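Local coordinates for Dot/Icm T4SS effector (PDB 4HFV), which is a putative effector of the Dot/Icm type IV secretion system of Legionella pneumophila, possibly linked to metaeffector activity, its molecular function unknown, at residues Asn119-Ala124 with His177-Ala182; His137-Ser142 with Ser160-Ile165. All coordinates share one frame; numbering follows the deposited sequence.

Interaction 1 (Asn119-Ala124 with His177-Ala182); sequences NREDLA and HEIIIA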
loop_
_atom_site.group_PDB
_atom_site.type_symbol
_atom_site.label_atom_id
_atom_site.label_comp_id
_atom_site.label_asym_id
_atom_site.label_seq_id
_atom_site.Cartn_x
_atom_site.Cartn_y
_atom_site.Cartn_z
ATOM N N ASN A 119 -1.716 15.998 -9.217
ATOM C CA ASN A 119 -2.858 15.720 -8.376
ATOM C C ASN A 119 -2.561 14.499 -7.486
ATOM O O ASN A 119 -1.438 13.986 -7.481
ATOM C CB ASN A 119 -4.147 15.561 -9.197
ATOM C CG ASN A 119 -4.110 14.397 -10.157
ATOM O OD1 ASN A 119 -3.481 13.361 -9.907
ATOM N ND2 ASN A 119 -4.804 14.558 -11.274
ATOM N N ARG A 120 -3.539 14.077 -6.687
ATOM C CA ARG A 120 -3.299 13.011 -5.710
ATOM C C ARG A 120 -2.942 11.709 -6.404
ATOM O O ARG A 120 -2.125 10.898 -5.917
ATOM C CB ARG A 120 -4.564 12.769 -4.884
ATOM C CG ARG A 120 -4.783 13.789 -3.810
ATOM C CD ARG A 120 -5.960 13.368 -2.926
ATOM N NE ARG A 120 -7.232 13.475 -3.632
ATOM C CZ ARG A 120 -8.056 14.520 -3.539
ATOM N NH1 ARG A 120 -9.188 14.542 -4.222
ATOM N NH2 ARG A 120 -7.752 15.549 -2.762
ATOM N N GLU A 121 -3.612 11.493 -7.525
ATOM C CA GLU A 121 -3.415 10.305 -8.314
ATOM C C GLU A 121 -1.960 10.295 -8.802
ATOM O O GLU A 121 -1.215 9.337 -8.564
ATOM C CB GLU A 121 -4.425 10.315 -9.464
ATOM C CG GLU A 121 -5.875 10.559 -8.991
ATOM C CD GLU A 121 -6.413 11.965 -9.297
ATOM O OE1 GLU A 121 -6.862 12.182 -10.452
ATOM O OE2 GLU A 121 -6.407 12.840 -8.385
ATOM N N ASP A 122 -1.554 11.396 -9.434
ATOM C CA ASP A 122 -0.197 11.533 -9.942
ATOM C C ASP A 122 0.832 11.260 -8.863
ATOM O O ASP A 122 1.842 10.608 -9.110
ATOM C CB ASP A 122 0.050 12.960 -10.424
ATOM C CG ASP A 122 -0.803 13.345 -11.625
ATOM O OD1 ASP A 122 -1.115 12.462 -12.464
ATOM O OD2 ASP A 122 -1.157 14.545 -11.732
ATOM N N LEU A 123 0.601 11.815 -7.678
ATOM C CA LEU A 123 1.585 11.726 -6.618
ATOM C C LEU A 123 1.628 10.306 -6.135
ATOM O O LEU A 123 2.715 9.761 -5.876
ATOM C CB LEU A 123 1.210 12.616 -5.446
ATOM C CG LEU A 123 1.508 14.094 -5.687
ATOM C CD1 LEU A 123 1.089 14.948 -4.508
ATOM C CD2 LEU A 123 2.993 14.267 -5.972
ATOM N N ALA A 124 0.443 9.718 -5.985
ATOM C CA ALA A 124 0.383 8.322 -5.574
ATOM C C ALA A 124 1.188 7.463 -6.561
ATOM O O ALA A 124 1.992 6.648 -6.151
ATOM C CB ALA A 124 -1.047 7.812 -5.455
ATOM N N HIS A 177 -5.834 6.630 0.559
ATOM C CA HIS A 177 -6.944 6.880 1.482
ATOM C C HIS A 177 -7.803 8.046 0.978
ATOM O O HIS A 177 -9.037 7.954 0.902
ATOM C CB HIS A 177 -6.390 7.134 2.886
ATOM C CG HIS A 177 -7.434 7.301 3.943
ATOM N ND1 HIS A 177 -7.775 6.288 4.813
ATOM C CD2 HIS A 177 -8.198 8.365 4.284
ATOM C CE1 HIS A 177 -8.715 6.718 5.639
ATOM N NE2 HIS A 177 -8.994 7.972 5.337
ATOM N N GLU A 178 -7.143 9.145 0.619
ATOM C CA GLU A 178 -7.870 10.354 0.234
ATOM C C GLU A 178 -8.647 10.164 -1.054
ATOM O O GLU A 178 -9.752 10.683 -1.201
ATOM C CB GLU A 178 -6.917 11.544 0.116
ATOM C CG GLU A 178 -6.242 11.888 1.415
ATOM C CD GLU A 178 -5.222 13.008 1.272
ATOM O OE1 GLU A 178 -5.069 13.538 0.148
ATOM O OE2 GLU A 178 -4.577 13.357 2.293
ATOM N N ILE A 179 -8.069 9.415 -1.979
ATOM C CA ILE A 179 -8.727 9.101 -3.248
ATOM C C ILE A 179 -10.013 8.317 -3.037
ATOM O O ILE A 179 -11.057 8.575 -3.671
ATOM C CB ILE A 179 -7.759 8.321 -4.160
ATOM C CG1 ILE A 179 -6.702 9.295 -4.726
ATOM C CG2 ILE A 179 -8.478 7.636 -5.315
ATOM C CD1 ILE A 179 -5.523 8.580 -5.360
ATOM N N ILE A 180 -9.923 7.338 -2.156
ATOM C CA ILE A 180 -11.122 6.572 -1.741
ATOM C C ILE A 180 -12.174 7.473 -1.132
ATOM O O ILE A 180 -13.356 7.424 -1.508
ATOM C CB ILE A 180 -10.732 5.456 -0.768
ATOM C CG1 ILE A 180 -10.125 4.289 -1.547
ATOM C CG2 ILE A 180 -11.958 4.912 0.001
ATOM C CD1 ILE A 180 -9.243 3.388 -0.696
ATOM N N ILE A 181 -11.756 8.313 -0.198
ATOM C CA ILE A 181 -12.687 9.194 0.460
ATOM C C ILE A 181 -13.374 10.144 -0.540
ATOM O O ILE A 181 -14.566 10.449 -0.428
ATOM C CB ILE A 181 -11.995 10.012 1.577
ATOM C CG1 ILE A 181 -11.523 9.078 2.704
ATOM C CG2 ILE A 181 -12.956 11.074 2.103
ATOM C CD1 ILE A 181 -12.622 8.404 3.473
ATOM N N ALA A 182 -12.608 10.623 -1.514
ATOM C CA ALA A 182 -13.125 11.625 -2.446
ATOM C C ALA A 182 -14.110 10.974 -3.414
ATOM O O ALA A 182 -15.117 11.572 -3.764
ATOM C CB ALA A 182 -11.990 12.291 -3.185
#
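At the point where the capped start of helix 120-136 meets helix 161-188 in an antiparallel helix pair, Arg120 reaches over to Glu178, Ile179 and Ala182. The two short helical segments run at 152° with their axes 10.5 Å apart, a spacing that the long arginine spans. Its aliphatic part does most of the touching: Arg120 CD lies 3.2 Å from Glu178 OE1 and 3.7 Å from Glu178 CB, and the two side chains cross at about a right angle. A bend at chi3 (-70°) turns NE away from the extended line of the chain. Arg120 NE remains 4.4 Å from Glu178 OE1, beyond a salt bridge, so any attraction between the charges is probably weak and longer-range; Glu178 OE2 instead forms a salt bridge with Lys174. Farther out, Arg120 NH1 comes to 3.7 Å from Ala182 CB, while Ile179 CG1 sits at the guanidinium edge. One residue along, Ile179 CD1 packs 4.0 Å from Glu121 CA. The helix start is secured by reciprocal bonds: Asp122 N donates to Asn119 OD1 at 2.8 Å, nearly straight, and Asn119 N donates to Asp122 OD2. Pro144 and Arg145 of the second subunit pack on Ile179 and Glu121, respectively. This is a surface contact between antiparallel helices, with a capping box at the N terminus of one partner.

Interaction 2 (His137-Ser142 with Ser160-Ile165); sequences HVYKNS and SVVDDI
Val138 and Val161 both start out toward the facing segment and meet tip to tip. The single methyl Val138 CG2 approaches both branches of Val161, lying 3.6 Å from CG1 and equally close to CG2. Val161 carries CG1 between its backbone N and carbonyl carbon (chi1 66°), with CG2 anti to the N. The same Val138 methyl also meets Ile165 CD1 at 4.0 Å, one helical turn farther on, so it is shared by two residues of helix 161-188. Its other branch, Val138 CG1, turns back over the centre of the neighbouring Tyr139 ring, 3.6 Å above the plane. Tyr139 crosses Val162 at about a right angle, and its OH lies 3.8 Å from Val162 CG2 in a van der Waals contact. Tyr139 CE2 is a looser neighbour of Ile165 CD1, at 4.4 Å. All five contacting residues are buried: Leu134 of helix 120-136 packs on Val161 and Ile165, and Ile180 of the second subunit packs on Tyr139, Val162 and Ile165. At the helix start, Ser160 OG accepts from Asp163 N at 3.2 Å as an N-cap. Ile165 is also about 5 Å, side chain to side chain, from Ser169, which binds succinate in a structure of this protein, though none is bound to this chain. The contact is apolar packing of a loop against the first turn of an N-capped helix, extended across the subunit interface.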
loop_
_atom_site.group_PDB
_atom_site.type_symbol
_atom_site.label_atom_id
_atom_site.label_comp_id
_atom_site.label_asym_id
_atom_site.label_seq_id
_atom_site.Cartn_x
_atom_site.Cartn_y
_atom_site.Cartn_z
ATOM N N HIS A 137 16.612 -1.643 -4.888
ATOM C CA HIS A 137 18.030 -1.382 -4.691
ATOM C C HIS A 137 18.405 -1.439 -3.222
ATOM O O HIS A 137 19.500 -1.063 -2.880
ATOM C CB HIS A 137 18.452 -0.029 -5.285
ATOM C CG HIS A 137 18.377 0.004 -6.775
ATOM N ND1 HIS A 137 19.214 -0.746 -7.570
ATOM C CD2 HIS A 137 17.508 0.621 -7.616
ATOM C CE1 HIS A 137 18.880 -0.574 -8.838
ATOM N NE2 HIS A 137 17.840 0.245 -8.892
ATOM N N VAL A 138 17.515 -1.963 -2.376
ATOM C CA VAL A 138 17.854 -2.212 -0.986
ATOM C C VAL A 138 17.707 -3.709 -0.610
ATOM O O VAL A 138 18.546 -4.274 0.076
ATOM C CB VAL A 138 16.981 -1.341 -0.058
ATOM C CG1 VAL A 138 17.276 -1.645 1.411
ATOM C CG2 VAL A 138 17.219 0.169 -0.357
ATOM N N TYR A 139 16.631 -4.340 -1.053
ATOM C CA TYR A 139 16.317 -5.724 -0.662
ATOM C C TYR A 139 16.430 -6.719 -1.813
ATOM O O TYR A 139 16.103 -6.421 -2.948
ATOM C CB TYR A 139 14.904 -5.788 -0.130
ATOM C CG TYR A 139 14.621 -4.767 0.950
ATOM C CD1 TYR A 139 15.254 -4.843 2.179
ATOM C CD2 TYR A 139 13.713 -3.731 0.738
ATOM C CE1 TYR A 139 14.973 -3.945 3.172
ATOM C CE2 TYR A 139 13.443 -2.820 1.714
ATOM C CZ TYR A 139 14.065 -2.937 2.933
ATOM O OH TYR A 139 13.819 -2.013 3.898
ATOM N N LYS A 140 16.860 -7.931 -1.491
ATOM C CA LYS A 140 16.756 -9.051 -2.429
ATOM C C LYS A 140 15.318 -9.177 -2.925
ATOM O O LYS A 140 14.380 -9.192 -2.133
ATOM C CB LYS A 140 17.236 -10.329 -1.750
ATOM C CG LYS A 140 18.691 -10.184 -1.254
ATOM C CD LYS A 140 19.170 -11.415 -0.449
ATOM C CE LYS A 140 20.653 -11.287 -0.093
ATOM N NZ LYS A 140 21.159 -12.402 0.749
ATOM N N ASN A 141 15.157 -9.222 -4.244
ATOM C CA ASN A 141 13.829 -9.229 -4.886
ATOM C C ASN A 141 12.870 -8.137 -4.428
ATOM O O ASN A 141 11.656 -8.341 -4.437
ATOM C CB ASN A 141 13.150 -10.590 -4.741
ATOM C CG ASN A 141 12.079 -10.813 -5.808
ATOM O OD1 ASN A 141 12.078 -10.149 -6.864
ATOM N ND2 ASN A 141 11.176 -11.741 -5.549
ATOM N N SER A 142 13.413 -6.989 -4.023
ATOM C CA SER A 142 12.604 -5.860 -3.545
ATOM C C SER A 142 11.827 -6.177 -2.292
ATOM O O SER A 142 10.987 -5.379 -1.867
ATOM C CB SER A 142 11.633 -5.400 -4.633
ATOM O OG SER A 142 12.356 -5.096 -5.811
ATOM N N SER A 160 19.214 7.924 5.055
ATOM C CA SER A 160 18.618 6.615 5.361
ATOM C C SER A 160 17.588 6.232 4.294
ATOM O O SER A 160 16.484 6.754 4.270
ATOM C CB SER A 160 17.936 6.615 6.719
ATOM O OG SER A 160 17.305 5.342 6.942
ATOM N N VAL A 161 17.985 5.347 3.387
ATOM C CA VAL A 161 17.114 4.916 2.313
ATOM C C VAL A 161 15.873 4.218 2.896
ATOM O O VAL A 161 14.764 4.359 2.364
ATOM C CB VAL A 161 17.871 4.039 1.316
ATOM C CG1 VAL A 161 18.331 2.677 1.954
ATOM C CG2 VAL A 161 17.051 3.758 0.057
ATOM N N VAL A 162 16.024 3.521 4.027
ATOM C CA VAL A 162 14.848 2.859 4.616
ATOM C C VAL A 162 13.858 3.870 5.172
ATOM O O VAL A 162 12.652 3.708 5.005
ATOM C CB VAL A 162 15.232 1.838 5.722
ATOM C CG1 VAL A 162 13.997 1.245 6.362
ATOM C CG2 VAL A 162 16.077 0.753 5.131
ATOM N N ASP A 163 14.359 4.922 5.818
ATOM C CA ASP A 163 13.499 6.012 6.279
ATOM C C ASP A 163 12.700 6.568 5.099
ATOM O O ASP A 163 11.521 6.835 5.205
ATOM C CB ASP A 163 14.319 7.140 6.894
ATOM C CG ASP A 163 14.727 6.853 8.337
ATOM O OD1 ASP A 163 14.194 5.905 8.954
ATOM O OD2 ASP A 163 15.579 7.589 8.849
ATOM N N ASP A 164 13.364 6.739 3.969
ATOM C CA ASP A 164 12.698 7.223 2.767
ATOM C C ASP A 164 11.639 6.245 2.214
ATOM O O ASP A 164 10.542 6.652 1.815
ATOM C CB ASP A 164 13.759 7.563 1.690
ATOM C CG ASP A 164 13.981 9.052 1.536
ATOM O OD1 ASP A 164 13.524 9.866 2.384
ATOM O OD2 ASP A 164 14.679 9.391 0.557
ATOM N N ILE A 165 11.944 4.953 2.203
ATOM C CA ILE A 165 10.941 3.951 1.810
ATOM C C ILE A 165 9.685 3.996 2.691
ATOM O O ILE A 165 8.568 4.036 2.166
ATOM C CB ILE A 165 11.558 2.573 1.786
ATOM C CG1 ILE A 165 12.490 2.484 0.577
ATOM C CG2 ILE A 165 10.457 1.451 1.696
ATOM C CD1 ILE A 165 13.568 1.416 0.697
#

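How the interactions relate
From the N terminus, the chain passes through four helices before reaching 119-124, the first segment of interaction 1, at the start of helix 120-136. That helix leads into the loop holding 137-142, and after a further 17 residues without helix or strand the chain arrives at 160-165, where interaction 2 closes the shorter loop. Helix 161-188 then continues to 177-182, closing the longer loop of interaction 1, which encloses the other contact completely. Both therefore use helix 161-188, one at its beginning and one toward its end. Their centres are 24 Å apart and their nearest atoms about 11 Å apart. Together they join helix 120-136 and its following loop to this long helix, and both touch the second subunit.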